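Local coordinates for transcriptional regulator (Pyrococcus horikoshii, PDB 1UDD), which is an all-helical TenA homologue of the TENA/THI-4/PQQC family, a putative transcriptional regulator that forms an assembly of four chains, at residues Met4-Leu9 with Ile181-Gly186; Ser111-Phe116 with Ser201-Ala206; Leu133-Trp138 with Arg195-Gly200. All coordinates share one frame; numbering follows the deposited sequence.

Contact 1. Residues Met4-Leu9 with Ile181-Gly186; sequences MITDKL and IIDSSG
The carboxylate of Asp183 grips the first turn of helix 5-11 with both of its oxygens. OD1 accepts the backbone N-H of Thr6, Thr6 N lying 2.7 Å from Asp183 OD1 with an angle of 165° at the hydrogen, and OD2 takes the hydroxyl of the same residue in a very short bond of 2.5 Å from Thr6 OG1 to Asp183 OD2. Each oxygen uses its syn lone pair, so the carboxylate closes on one residue like a two-pronged clamp that fixes its rotation. Thr6 OG1 stands between its own backbone N and carbonyl carbon (chi1 59°), a position that sets hydroxyl and amide side by side.

Around this clamp, the extended chain of Met4 crosses Asp183 at about a right angle, and its SD approaches Asp183 OD2 at 3.7 Å. Ile5 sends CG2 against Ile182 CG2 (4.0 Å), while its CD1 reaches over to Ser185 OG and the carbonyl of Gly186. A water accepts from Ile5 N and donates to Asp183 O, adding a second polar bridge.

Further out, Asp7 OD2 binds Met4 N, and Ser185 donates both OG and N to Ile182 O, tying down the turn that follows helix 169-183. Leu130, Thr131 and Leu134 of helix 126-146 pack on Ile181 and Ile182. The negative Asp183 faces the positive end of the helix dipole, which would favour its charged form: a carboxylate distant in sequence binds an N-H and a hydroxyl in the first turn of a helix, here joining the chain's first helix to the end of helix 169-183.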
loop_
_atom_site.group_PDB
_atom_site.type_symbol
_atom_site.label_atom_id
_atom_site.label_comp_id
_atom_site.label_asym_id
_atom_site.label_seq_id
_atom_site.Cartn_x
_atom_site.Cartn_y
_atom_site.Cartn_z
ATOM N N MET A 4 16.175 14.272 -23.101
ATOM C CA MET A 4 15.068 13.603 -22.410
ATOM C C MET A 4 15.401 13.235 -20.955
ATOM O O MET A 4 16.560 13.241 -20.536
ATOM C CB MET A 4 14.677 12.317 -23.141
ATOM C CG MET A 4 14.120 12.485 -24.536
ATOM S SD MET A 4 13.682 10.840 -25.186
ATOM C CE MET A 4 13.104 11.226 -26.829
ATOM N N ILE A 5 14.365 12.905 -20.193
ATOM C CA ILE A 5 14.535 12.492 -18.805
ATOM C C ILE A 5 15.481 11.280 -18.714
ATOM O O ILE A 5 16.431 11.305 -17.935
ATOM C CB ILE A 5 13.183 12.125 -18.192
ATOM C CG1 ILE A 5 12.282 13.370 -18.178
ATOM C CG2 ILE A 5 13.372 11.528 -16.800
ATOM C CD1 ILE A 5 10.916 13.127 -17.564
ATOM N N THR A 6 15.240 10.231 -19.508
ATOM C CA THR A 6 16.114 9.061 -19.457
ATOM C C THR A 6 17.536 9.375 -19.945
ATOM O O THR A 6 18.484 8.683 -19.576
ATOM C CB THR A 6 15.528 7.840 -20.243
ATOM O OG1 THR A 6 15.310 8.184 -21.624
ATOM C CG2 THR A 6 14.200 7.392 -19.607
ATOM N N ASP A 7 17.684 10.408 -20.779
ATOM C CA ASP A 7 19.011 10.824 -21.239
ATOM C C ASP A 7 19.756 11.312 -19.989
ATOM O O ASP A 7 20.890 10.930 -19.733
ATOM C CB ASP A 7 18.915 11.973 -22.252
ATOM C CG ASP A 7 18.385 11.526 -23.617
ATOM O OD1 ASP A 7 18.589 10.359 -24.011
ATOM O OD2 ASP A 7 17.774 12.356 -24.306
ATOM N N LYS A 8 19.092 12.150 -19.208
ATOM C CA LYS A 8 19.668 12.685 -17.976
ATOM C C LYS A 8 19.985 11.603 -16.962
ATOM O O LYS A 8 20.997 11.679 -16.279
ATOM C CB LYS A 8 18.701 13.693 -17.353
ATOM C CG LYS A 8 18.524 14.938 -18.193
ATOM C CD LYS A 8 17.206 15.633 -17.906
ATOM C CE LYS A 8 17.246 16.511 -16.682
ATOM N NZ LYS A 8 15.895 17.165 -16.488
ATOM N N LEU A 9 19.115 10.601 -16.850
ATOM C CA LEU A 9 19.337 9.523 -15.899
ATOM C C LEU A 9 20.606 8.759 -16.254
ATOM O O LEU A 9 21.395 8.390 -15.362
ATOM C CB LEU A 9 18.124 8.572 -15.861
ATOM C CG LEU A 9 16.775 9.215 -15.484
ATOM C CD1 LEU A 9 15.674 8.159 -15.455
ATOM C CD2 LEU A 9 16.876 9.876 -14.114
ATOM N N ILE A 181 7.586 5.616 -21.651
ATOM C CA ILE A 181 6.616 5.967 -20.648
ATOM C C ILE A 181 7.215 6.991 -19.687
ATOM O O ILE A 181 6.617 8.034 -19.432
ATOM C CB ILE A 181 6.145 4.731 -19.890
ATOM C CG1 ILE A 181 5.312 3.856 -20.842
ATOM C CG2 ILE A 181 5.326 5.165 -18.672
ATOM C CD1 ILE A 181 4.967 2.476 -20.299
ATOM N N ILE A 182 8.400 6.717 -19.172
ATOM C CA ILE A 182 9.022 7.667 -18.259
ATOM C C ILE A 182 9.284 9.011 -18.969
ATOM O O ILE A 182 9.036 10.078 -18.408
ATOM C CB ILE A 182 10.350 7.097 -17.690
ATOM C CG1 ILE A 182 10.037 5.933 -16.747
ATOM C CG2 ILE A 182 11.148 8.197 -16.976
ATOM C CD1 ILE A 182 11.249 5.104 -16.383
ATOM N N ASP A 183 9.738 8.961 -20.218
ATOM C CA ASP A 183 10.045 10.200 -20.935
ATOM C C ASP A 183 8.868 11.057 -21.369
ATOM O O ASP A 183 9.042 12.240 -21.625
ATOM C CB ASP A 183 10.942 9.918 -22.148
ATOM C CG ASP A 183 12.367 9.596 -21.743
ATOM O OD1 ASP A 183 12.884 10.286 -20.837
ATOM O OD2 ASP A 183 12.975 8.671 -22.326
ATOM N N SER A 184 7.675 10.476 -21.442
ATOM C CA SER A 184 6.499 11.246 -21.854
ATOM C C SER A 184 5.838 11.911 -20.653
ATOM O O SER A 184 4.768 12.498 -20.774
ATOM C CB SER A 184 5.484 10.340 -22.562
ATOM O OG SER A 184 4.894 9.417 -21.656
ATOM N N SER A 185 6.485 11.817 -19.495
ATOM C CA SER A 185 5.958 12.403 -18.272
ATOM C C SER A 185 6.400 13.852 -18.103
ATOM O O SER A 185 7.105 14.408 -18.949
ATOM C CB SER A 185 6.428 11.603 -17.057
ATOM O OG SER A 185 7.829 11.716 -16.911
ATOM N N GLY A 186 5.997 14.442 -16.983
ATOM C CA GLY A 186 6.332 15.824 -16.692
ATOM C C GLY A 186 7.814 16.154 -16.625
ATOM O O GLY A 186 8.652 15.307 -16.316
HETATM O O HOH W 1 11.566 13.493 -21.253
#

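Contact 2. Residues Ser111-Phe116 with Ser201-Ala206; sequences SAYMDF and SKFELA
Aromatic and CH-pi packing carries most of this contact, in which segments 111-116 and 201-206, on helices 108-123 and 190-213, run nearly antiparallel, their axes crossing at -158° and 10.2 Å apart at closest approach. Phe203 is the residue most deeply engaged. Its CG lies anti to the carbonyl carbon, and the ring reaches across to the backbone of the facing helix, where Tyr113 CA sits over the centre of one face in a CH-pi contact, 3.9 Å from the Phe203 ring centroid. In return, Phe203 CB lies over one face of the Tyr113 ring, displaced toward its rim. The ring planes lie 22° apart but are slid so far past one another that they barely overlap. Phe116 meets Phe203 obliquely, with centroids 5.3 Å apart, and completes a three-ring cluster.

Simple apolar contact is slighter: Ala112 CB touches Phe203 CE1 at 4.0 Å. Across the subunit boundary, Ala112 of the second subunit also packs on Phe203, so the aromatic cluster lies beside an interface between chains.

The polar component is a single bond. Tyr113, with CG anti to its backbone N, extends its hydroxyl to Glu204, donating to the anti lone pair of OE2 over a very short 2.5 Å from Tyr113 OH to Glu204 OE2. Carboxylate and phenol planes stand 79° apart. Glu204 folds back at chi2 to present this oxygen, which Tyr49 OH of helix 36-63 also bonds; two hydroxyls on one buried oxygen would probably stabilise the ionised carboxylate. An aromatic cluster with a buried tyrosine-carboxylate bond thus joins two near-antiparallel helices within the all-helical TenA-type fold.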
loop_
_atom_site.group_PDB
_atom_site.type_symbol
_atom_site.label_atom_id
_atom_site.label_comp_id
_atom_site.label_asym_id
_atom_site.label_seq_id
_atom_site.Cartn_x
_atom_site.Cartn_y
_atom_site.Cartn_z
ATOM N N SER A 111 17.714 -8.922 -0.782
ATOM C CA SER A 111 16.499 -8.517 -0.070
ATOM C C SER A 111 16.312 -7.020 -0.155
ATOM O O SER A 111 15.248 -6.535 -0.540
ATOM C CB SER A 111 16.582 -8.905 1.408
ATOM O OG SER A 111 16.748 -10.301 1.552
ATOM N N ALA A 112 17.357 -6.293 0.225
ATOM C CA ALA A 112 17.344 -4.841 0.205
ATOM C C ALA A 112 16.948 -4.272 -1.168
ATOM O O ALA A 112 16.073 -3.406 -1.259
ATOM C CB ALA A 112 18.697 -4.316 0.599
ATOM N N TYR A 113 17.590 -4.754 -2.230
ATOM C CA TYR A 113 17.284 -4.260 -3.570
ATOM C C TYR A 113 15.814 -4.486 -3.905
ATOM O O TYR A 113 15.124 -3.582 -4.379
ATOM C CB TYR A 113 18.186 -4.949 -4.603
ATOM C CG TYR A 113 18.092 -4.416 -6.030
ATOM C CD1 TYR A 113 17.596 -3.136 -6.308
ATOM C CD2 TYR A 113 18.543 -5.190 -7.101
ATOM C CE1 TYR A 113 17.559 -2.648 -7.621
ATOM C CE2 TYR A 113 18.509 -4.712 -8.409
ATOM C CZ TYR A 113 18.016 -3.445 -8.662
ATOM O OH TYR A 113 17.973 -3.008 -9.967
ATOM N N MET A 114 15.323 -5.695 -3.667
ATOM C CA MET A 114 13.925 -5.953 -3.949
ATOM C C MET A 114 13.018 -5.040 -3.099
ATOM O O MET A 114 11.987 -4.567 -3.577
ATOM C CB MET A 114 13.608 -7.424 -3.699
ATOM C CG MET A 114 14.314 -8.345 -4.685
ATOM S SD MET A 114 14.127 -7.794 -6.436
ATOM C CE MET A 114 15.677 -7.043 -6.703
ATOM N N ASP A 115 13.411 -4.791 -1.850
ATOM C CA ASP A 115 12.626 -3.938 -0.953
ATOM C C ASP A 115 12.615 -2.493 -1.427
ATOM O O ASP A 115 11.618 -1.803 -1.295
ATOM C CB ASP A 115 13.157 -4.034 0.486
ATOM C CG ASP A 115 12.813 -5.360 1.131
ATOM O OD1 ASP A 115 12.010 -6.119 0.538
ATOM O OD2 ASP A 115 13.332 -5.644 2.226
ATOM N N PHE A 116 13.738 -2.044 -1.974
ATOM C CA PHE A 116 13.838 -0.700 -2.519
ATOM C C PHE A 116 12.830 -0.585 -3.672
ATOM O O PHE A 116 12.105 0.412 -3.789
ATOM C CB PHE A 116 15.265 -0.435 -3.025
ATOM C CG PHE A 116 15.332 0.545 -4.180
ATOM C CD1 PHE A 116 15.147 1.905 -3.968
ATOM C CD2 PHE A 116 15.557 0.091 -5.484
ATOM C CE1 PHE A 116 15.185 2.812 -5.036
ATOM C CE2 PHE A 116 15.595 0.985 -6.558
ATOM C CZ PHE A 116 15.409 2.351 -6.330
ATOM N N SER A 201 20.852 1.927 -9.556
ATOM C CA SER A 201 22.110 1.632 -10.238
ATOM C C SER A 201 23.134 1.109 -9.237
ATOM O O SER A 201 23.896 0.184 -9.543
ATOM C CB SER A 201 22.648 2.892 -10.938
ATOM O OG SER A 201 21.716 3.365 -11.897
ATOM N N LYS A 202 23.164 1.705 -8.046
ATOM C CA LYS A 202 24.092 1.241 -7.010
ATOM C C LYS A 202 23.740 -0.188 -6.608
ATOM O O LYS A 202 24.623 -1.033 -6.443
ATOM C CB LYS A 202 24.046 2.146 -5.781
ATOM C CG LYS A 202 24.660 3.516 -6.012
ATOM C CD LYS A 202 24.801 4.228 -4.693
ATOM C CE LYS A 202 25.438 5.589 -4.859
ATOM N NZ LYS A 202 25.638 6.224 -3.521
ATOM N N PHE A 203 22.447 -0.464 -6.458
ATOM C CA PHE A 203 22.026 -1.823 -6.104
ATOM C C PHE A 203 22.471 -2.813 -7.171
ATOM O O PHE A 203 22.892 -3.916 -6.854
ATOM C CB PHE A 203 20.514 -1.905 -5.945
ATOM C CG PHE A 203 20.021 -1.486 -4.584
ATOM C CD1 PHE A 203 20.498 -2.107 -3.431
ATOM C CD2 PHE A 203 19.050 -0.494 -4.455
ATOM C CE1 PHE A 203 20.011 -1.747 -2.170
ATOM C CE2 PHE A 203 18.554 -0.128 -3.199
ATOM C CZ PHE A 203 19.036 -0.755 -2.051
ATOM N N GLU A 204 22.363 -2.425 -8.440
ATOM C CA GLU A 204 22.779 -3.304 -9.522
ATOM C C GLU A 204 24.257 -3.671 -9.372
ATOM O O GLU A 204 24.634 -4.832 -9.513
ATOM C CB GLU A 204 22.559 -2.631 -10.889
ATOM C CG GLU A 204 21.132 -2.720 -11.435
ATOM C CD GLU A 204 20.637 -4.157 -11.590
ATOM O OE1 GLU A 204 21.465 -5.052 -11.867
ATOM O OE2 GLU A 204 19.414 -4.393 -11.453
ATOM N N LEU A 205 25.085 -2.669 -9.102
ATOM C CA LEU A 205 26.515 -2.883 -8.936
ATOM C C LEU A 205 26.738 -3.772 -7.718
ATOM O O LEU A 205 27.519 -4.729 -7.760
ATOM C CB LEU A 205 27.231 -1.535 -8.767
ATOM C CG LEU A 205 28.751 -1.529 -8.572
ATOM C CD1 LEU A 205 29.426 -2.413 -9.595
ATOM C CD2 LEU A 205 29.258 -0.098 -8.683
ATOM N N ALA A 206 26.016 -3.469 -6.645
ATOM C CA ALA A 206 26.127 -4.232 -5.409
ATOM C C ALA A 206 25.724 -5.679 -5.641
ATOM O O ALA A 206 26.296 -6.599 -5.044
ATOM C CB ALA A 206 25.235 -3.610 -4.326
#

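Contact 3. Residues Leu133-Trp138 with Arg195-Gly200; sequences LLPCFW and RIFITG
Phe197 and Pro135 form the dense centre of the contact between segments 133-138 and 195-200, on helices 126-146 and 190-213, whose axes pass 8.3 Å apart at -48°. Pro135 CG lies over one face of the Phe197 ring, offset toward the rim, in a CH-pi contact of 3.8 Å from Pro135 CG to the Phe197 centroid. Phe197 has its CG anti to the backbone N (chi1 -165°), which carries the ring alongside the neighbouring helix. Leu134 approaches in the plane of that ring, its CD2 3.6 Å from Phe197 CE1, so proline takes a face and leucine an edge. Gly200, without a side chain, lets Pro135 CB come within 3.8 Å of Gly200 C.

Looser packing begins at Trp138, which is only partly buried. Its six-membered ring meets Phe197 rim to rim, planes at 65° and centroids 6.0 Å apart, with neither ring over the other's face. The indole is held from other directions: Glu142 bonds its NE1, Arg179 makes a cation-pi contact, and Trp17 meets it edge-to-face.

Pro135 has no N-H to give, and helix 126-146 kinks where the nitrogens of Pro135 and Cys136 lack bonds to the preceding turn. No hydrogen bond crosses between the two segments; they are joined by shape and dispersion, with proline serving as an apolar surface for an aromatic face.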
loop_
_atom_site.group_PDB
_atom_site.type_symbol
_atom_site.label_atom_id
_atom_site.label_comp_id
_atom_site.label_asym_id
_atom_site.label_seq_id
_atom_site.Cartn_x
_atom_site.Cartn_y
_atom_site.Cartn_z
ATOM N N LEU A 133 12.763 0.675 -11.489
ATOM C CA LEU A 133 12.978 -0.591 -12.188
ATOM C C LEU A 133 13.802 -0.452 -13.469
ATOM O O LEU A 133 14.241 -1.449 -14.046
ATOM C CB LEU A 133 11.637 -1.219 -12.554
ATOM C CG LEU A 133 10.593 -1.376 -11.448
ATOM C CD1 LEU A 133 9.363 -2.114 -12.017
ATOM C CD2 LEU A 133 11.189 -2.137 -10.268
ATOM N N LEU A 134 14.009 0.779 -13.916
ATOM C CA LEU A 134 14.741 1.027 -15.153
ATOM C C LEU A 134 16.207 0.584 -15.086
ATOM O O LEU A 134 16.717 -0.043 -16.021
ATOM C CB LEU A 134 14.623 2.508 -15.524
ATOM C CG LEU A 134 15.028 2.888 -16.949
ATOM C CD1 LEU A 134 14.220 2.066 -17.975
ATOM C CD2 LEU A 134 14.787 4.360 -17.134
ATOM N N PRO A 135 16.912 0.898 -13.985
ATOM C CA PRO A 135 18.305 0.439 -13.972
ATOM C C PRO A 135 18.322 -1.068 -14.231
ATOM O O PRO A 135 19.165 -1.569 -14.970
ATOM C CB PRO A 135 18.776 0.803 -12.572
ATOM C CG PRO A 135 17.960 2.076 -12.273
ATOM C CD PRO A 135 16.594 1.713 -12.795
ATOM N N CYS A 136 17.373 -1.786 -13.637
ATOM C CA CYS A 136 17.291 -3.238 -13.843
ATOM C C CYS A 136 17.178 -3.598 -15.319
ATOM O O CYS A 136 18.102 -4.161 -15.906
ATOM C CB CYS A 136 16.089 -3.829 -13.108
ATOM S SG CYS A 136 15.592 -5.458 -13.754
ATOM N N PHE A 137 16.039 -3.268 -15.916
ATOM C CA PHE A 137 15.794 -3.579 -17.325
ATOM C C PHE A 137 16.847 -2.995 -18.283
ATOM O O PHE A 137 17.382 -3.701 -19.135
ATOM C CB PHE A 137 14.407 -3.072 -17.756
ATOM C CG PHE A 137 13.248 -3.855 -17.183
ATOM C CD1 PHE A 137 12.771 -3.592 -15.904
ATOM C CD2 PHE A 137 12.611 -4.838 -17.941
ATOM C CE1 PHE A 137 11.669 -4.297 -15.388
ATOM C CE2 PHE A 137 11.512 -5.545 -17.436
ATOM C CZ PHE A 137 11.041 -5.273 -16.159
ATOM N N TRP A 138 17.157 -1.713 -18.116
ATOM C CA TRP A 138 18.091 -1.018 -18.999
ATOM C C TRP A 138 19.556 -1.455 -18.921
ATOM O O TRP A 138 20.171 -1.725 -19.954
ATOM C CB TRP A 138 17.963 0.493 -18.772
ATOM C CG TRP A 138 18.574 1.364 -19.834
ATOM C CD1 TRP A 138 19.188 0.961 -20.998
ATOM C CD2 TRP A 138 18.642 2.795 -19.820
ATOM N NE1 TRP A 138 19.635 2.058 -21.703
ATOM C CE2 TRP A 138 19.312 3.195 -21.004
ATOM C CE3 TRP A 138 18.204 3.782 -18.918
ATOM C CZ2 TRP A 138 19.553 4.544 -21.310
ATOM C CZ3 TRP A 138 18.445 5.127 -19.225
ATOM C CH2 TRP A 138 19.113 5.492 -20.413
ATOM N N ARG A 195 17.616 10.529 -7.976
ATOM C CA ARG A 195 18.012 9.777 -6.778
ATOM C C ARG A 195 17.520 8.323 -6.850
ATOM O O ARG A 195 18.232 7.392 -6.476
ATOM C CB ARG A 195 17.448 10.439 -5.515
ATOM C CG ARG A 195 17.669 11.946 -5.440
ATOM C CD ARG A 195 17.399 12.506 -4.034
ATOM N NE ARG A 195 16.352 13.530 -4.054
ATOM C CZ ARG A 195 15.071 13.301 -3.770
ATOM N NH1 ARG A 195 14.664 12.082 -3.427
ATOM N NH2 ARG A 195 14.187 14.286 -3.854
ATOM N N ILE A 196 16.296 8.127 -7.329
ATOM C CA ILE A 196 15.760 6.771 -7.439
ATOM C C ILE A 196 16.593 5.947 -8.416
ATOM O O ILE A 196 16.972 4.807 -8.116
ATOM C CB ILE A 196 14.311 6.760 -7.943
ATOM C CG1 ILE A 196 13.369 7.314 -6.871
ATOM C CG2 ILE A 196 13.897 5.327 -8.263
ATOM C CD1 ILE A 196 11.988 7.673 -7.399
ATOM N N PHE A 197 16.874 6.529 -9.580
ATOM C CA PHE A 197 17.645 5.847 -10.613
ATOM C C PHE A 197 19.074 5.568 -10.136
ATOM O O PHE A 197 19.633 4.513 -10.422
ATOM C CB PHE A 197 17.710 6.702 -11.886
ATOM C CG PHE A 197 18.177 5.943 -13.113
ATOM C CD1 PHE A 197 17.263 5.257 -13.914
ATOM C CD2 PHE A 197 19.531 5.917 -13.463
ATOM C CE1 PHE A 197 17.690 4.549 -15.063
ATOM C CE2 PHE A 197 19.970 5.223 -14.594
ATOM C CZ PHE A 197 19.042 4.535 -15.400
ATOM N N ILE A 198 19.677 6.519 -9.428
ATOM C CA ILE A 198 21.036 6.308 -8.949
ATOM C C ILE A 198 21.075 5.220 -7.873
ATOM O O ILE A 198 22.019 4.423 -7.798
ATOM C CB ILE A 198 21.650 7.617 -8.403
ATOM C CG1 ILE A 198 22.090 8.493 -9.579
ATOM C CG2 ILE A 198 22.857 7.305 -7.510
ATOM C CD1 ILE A 198 22.640 9.869 -9.175
ATOM N N THR A 199 20.042 5.182 -7.044
ATOM C CA THR A 199 19.957 4.153 -6.001
ATOM C C THR A 199 19.861 2.785 -6.669
ATOM O O THR A 199 20.556 1.841 -6.288
ATOM C CB THR A 199 18.699 4.353 -5.119
ATOM O OG1 THR A 199 18.813 5.591 -4.408
ATOM C CG2 THR A 199 18.528 3.194 -4.130
ATOM N N GLY A 200 19.000 2.695 -7.677
ATOM C CA GLY A 200 18.814 1.434 -8.369
ATOM C C GLY A 200 20.087 0.969 -9.036
ATOM O O GLY A 200 20.373 -0.232 -9.080
#

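Contacts 2 and 3 belong to the buried core and share helix 190-213, which offers successive turns to helices 108-123 and 126-146; Phe116 of contact 2 packs against Ile196, Thr199 and Gly200 of contact 3. Contact 1 lies nearer the surface, its centre about 18 Å from the centre of the chain, and touches contact 3 through Thr6 on Trp138 and Ile182 on Leu134. Chemistry follows place: a carboxylate bound at a helix start and a bridging water in contact 1, aromatic packing with one buried polar bond in contact 2, and purely apolar packing in contact 3. Contact 2 has five residues within reach of the second subunit, contact 3 one, contact 1 none.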